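Local structure of flavodoxin (Bacillus cereus, 6GAQ) at residues 111-116 with 124-129. The protein carries FMN and probably serves as a low-potential electron donor to a number of redox enzymes. Sequence-based numbering, arbitrary orientation.
Sequences IFEERL and VQEGLK
Glu113 reaches from the helix with its carboxylate to the backbone of Gly127 and to the side chain of Glu126, and these three residues account for nearly all of a small interface of 113 Å². The approach to the backbone comes first: Glu113 OE1 lies 3.0 Å from Gly127 N and 3.2 Å from Gly127 CA, so the carboxylate rests directly against the backbone of Gly127. Extension of Glu113 beyond CG (chi2 173°) carries the group across from the helix, whose CA at Glu113 is 7.6 Å from that of Gly127.

The second kind of contact is between like charges. Glu126 starts away from the helix, but its chain bends at chi2 (55°) and returns its carboxylate toward Glu113, leaving the two OE2 atoms 3.2 Å apart. The side chains cross at about a right angle and their carboxylate planes differ by 56°. Such proximity would be expected to raise the proton affinity of one of the acids.

Positive charge stands close by: Lys129 NZ forms a salt bridge with Glu126 OE2 at 3.6 Å and a weak hydrogen bond to Gly127 O, and probably offsets part of the repulsion. It stays 5.4 Å from Glu113 OE1.

Glu113 also touches Val94 of strand 91-98, while Leu128 pairs through its backbone with Val94. The contact thus joins helix 107-117 to the interrupted edge strand 122-131 of the beta-alpha-beta unit 91-98, 107-117, 122-131; the helix packs against the five-stranded parallel sheet, order 2-1-3-4-5, of the flavodoxin fold.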
loop_
_atom_site.group_PDB
_atom_site.type_symbol
_atom_site.label_atom_id
_atom_site.label_comp_id
_atom_site.label_asym_id
_atom_site.label_seq_id
_atom_site.Cartn_x
_atom_site.Cartn_y
_atom_site.Cartn_z
ATOM N N ILE A 111 -10.394 1.181 1.751
ATOM C CA ILE A 111 -10.452 0.911 3.186
ATOM C C ILE A 111 -9.203 1.440 3.880
ATOM O O ILE A 111 -9.285 2.176 4.871
ATOM C CB ILE A 111 -10.640 -0.595 3.440
ATOM C CG1 ILE A 111 -12.006 -1.057 2.928
ATOM C CG2 ILE A 111 -10.479 -0.910 4.918
ATOM C CD1 ILE A 111 -12.163 -2.561 2.879
ATOM N N PHE A 112 -8.026 1.076 3.367
ATOM C CA PHE A 112 -6.784 1.512 3.995
ATOM C C PHE A 112 -6.572 3.012 3.845
ATOM O O PHE A 112 -5.922 3.632 4.695
ATOM C CB PHE A 112 -5.600 0.745 3.409
ATOM C CG PHE A 112 -5.413 -0.619 4.003
ATOM C CD1 PHE A 112 -4.915 -0.766 5.287
ATOM C CD2 PHE A 112 -5.739 -1.755 3.282
ATOM C CE1 PHE A 112 -4.744 -2.020 5.839
ATOM C CE2 PHE A 112 -5.569 -3.012 3.830
ATOM C CZ PHE A 112 -5.071 -3.144 5.110
ATOM N N GLU A 113 -7.108 3.615 2.782
ATOM C CA GLU A 113 -6.966 5.056 2.610
ATOM C C GLU A 113 -7.762 5.816 3.662
ATOM O O GLU A 113 -7.285 6.818 4.207
ATOM C CB GLU A 113 -7.402 5.465 1.204
ATOM C CG GLU A 113 -6.247 5.636 0.234
ATOM C CD GLU A 113 -6.708 5.865 -1.189
ATOM O OE1 GLU A 113 -6.407 5.017 -2.052
ATOM O OE2 GLU A 113 -7.369 6.893 -1.446
ATOM N N GLU A 114 -8.979 5.354 3.962
ATOM C CA GLU A 114 -9.769 5.995 5.009
ATOM C C GLU A 114 -9.121 5.816 6.374
ATOM O O GLU A 114 -9.075 6.758 7.172
ATOM C CB GLU A 114 -11.190 5.430 5.018
ATOM C CG GLU A 114 -11.977 5.686 3.745
ATOM C CD GLU A 114 -13.222 4.826 3.656
ATOM O OE1 GLU A 114 -13.414 3.963 4.539
ATOM O OE2 GLU A 114 -14.010 5.013 2.706
ATOM N N ARG A 115 -8.608 4.616 6.655
ATOM C CA ARG A 115 -8.009 4.352 7.958
ATOM C C ARG A 115 -6.773 5.212 8.186
ATOM O O ARG A 115 -6.595 5.776 9.272
ATOM C CB ARG A 115 -7.668 2.867 8.086
ATOM C CG ARG A 115 -6.740 2.533 9.244
ATOM C CD ARG A 115 -7.381 2.845 10.590
ATOM N NE ARG A 115 -8.207 1.744 11.079
ATOM C CZ ARG A 115 -9.495 1.857 11.392
ATOM N NH1 ARG A 115 -10.110 3.025 11.267
ATOM N NH2 ARG A 115 -10.168 0.802 11.830
ATOM N N LEU A 116 -5.910 5.331 7.175
ATOM C CA LEU A 116 -4.710 6.149 7.326
ATOM C C LEU A 116 -5.066 7.616 7.537
ATOM O O LEU A 116 -4.452 8.298 8.367
ATOM C CB LEU A 116 -3.802 5.983 6.107
ATOM C CG LEU A 116 -3.127 4.617 5.962
ATOM C CD1 LEU A 116 -2.186 4.600 4.767
ATOM C CD2 LEU A 116 -2.386 4.243 7.237
ATOM N N VAL A 124 -1.057 11.531 0.161
ATOM C CA VAL A 124 -0.517 12.413 -0.868
ATOM C C VAL A 124 -1.101 12.172 -2.258
ATOM O O VAL A 124 -0.999 13.058 -3.119
ATOM C CB VAL A 124 1.016 12.294 -0.934
ATOM C CG1 VAL A 124 1.651 12.942 0.288
ATOM C CG2 VAL A 124 1.433 10.837 -1.050
ATOM N N GLN A 125 -1.705 11.010 -2.507
ATOM C CA GLN A 125 -2.243 10.728 -3.830
ATOM C C GLN A 125 -3.244 9.585 -3.743
ATOM O O GLN A 125 -3.247 8.806 -2.786
ATOM C CB GLN A 125 -1.129 10.391 -4.829
ATOM C CG GLN A 125 -0.245 9.229 -4.411
ATOM C CD GLN A 125 1.054 9.179 -5.194
ATOM O OE1 GLN A 125 1.765 10.178 -5.302
ATOM N NE2 GLN A 125 1.367 8.014 -5.745
ATOM N N GLU A 126 -4.092 9.500 -4.765
ATOM C CA GLU A 126 -5.083 8.439 -4.847
ATOM C C GLU A 126 -4.403 7.089 -5.045
ATOM O O GLU A 126 -3.320 6.990 -5.626
ATOM C CB GLU A 126 -6.065 8.715 -5.988
ATOM C CG GLU A 126 -7.230 7.738 -6.090
ATOM C CD GLU A 126 -8.024 7.630 -4.801
ATOM O OE1 GLU A 126 -8.254 8.671 -4.149
ATOM O OE2 GLU A 126 -8.420 6.501 -4.441
ATOM N N GLY A 127 -5.056 6.040 -4.549
ATOM C CA GLY A 127 -4.441 4.730 -4.538
ATOM C C GLY A 127 -4.258 4.149 -5.927
ATOM O O GLY A 127 -4.971 4.480 -6.876
ATOM N N LEU A 128 -3.272 3.261 -6.034
ATOM C CA LEU A 128 -2.997 2.534 -7.264
ATOM C C LEU A 128 -3.832 1.259 -7.296
ATOM O O LEU A 128 -3.782 0.453 -6.361
ATOM C CB LEU A 128 -1.507 2.200 -7.367
ATOM C CG LEU A 128 -1.083 1.054 -8.286
ATOM C CD1 LEU A 128 -1.258 1.440 -9.747
ATOM C CD2 LEU A 128 0.356 0.648 -7.997
ATOM N N LYS A 129 -4.600 1.085 -8.368
ATOM C CA LYS A 129 -5.486 -0.061 -8.535
ATOM C C LYS A 129 -5.024 -0.859 -9.748
ATOM O O LYS A 129 -5.153 -0.400 -10.888
ATOM C CB LYS A 129 -6.936 0.393 -8.683
ATOM C CG LYS A 129 -7.309 1.508 -7.721
ATOM C CD LYS A 129 -8.798 1.768 -7.714
ATOM C CE LYS A 129 -9.082 3.253 -7.860
ATOM N NZ LYS A 129 -8.157 4.098 -7.055
#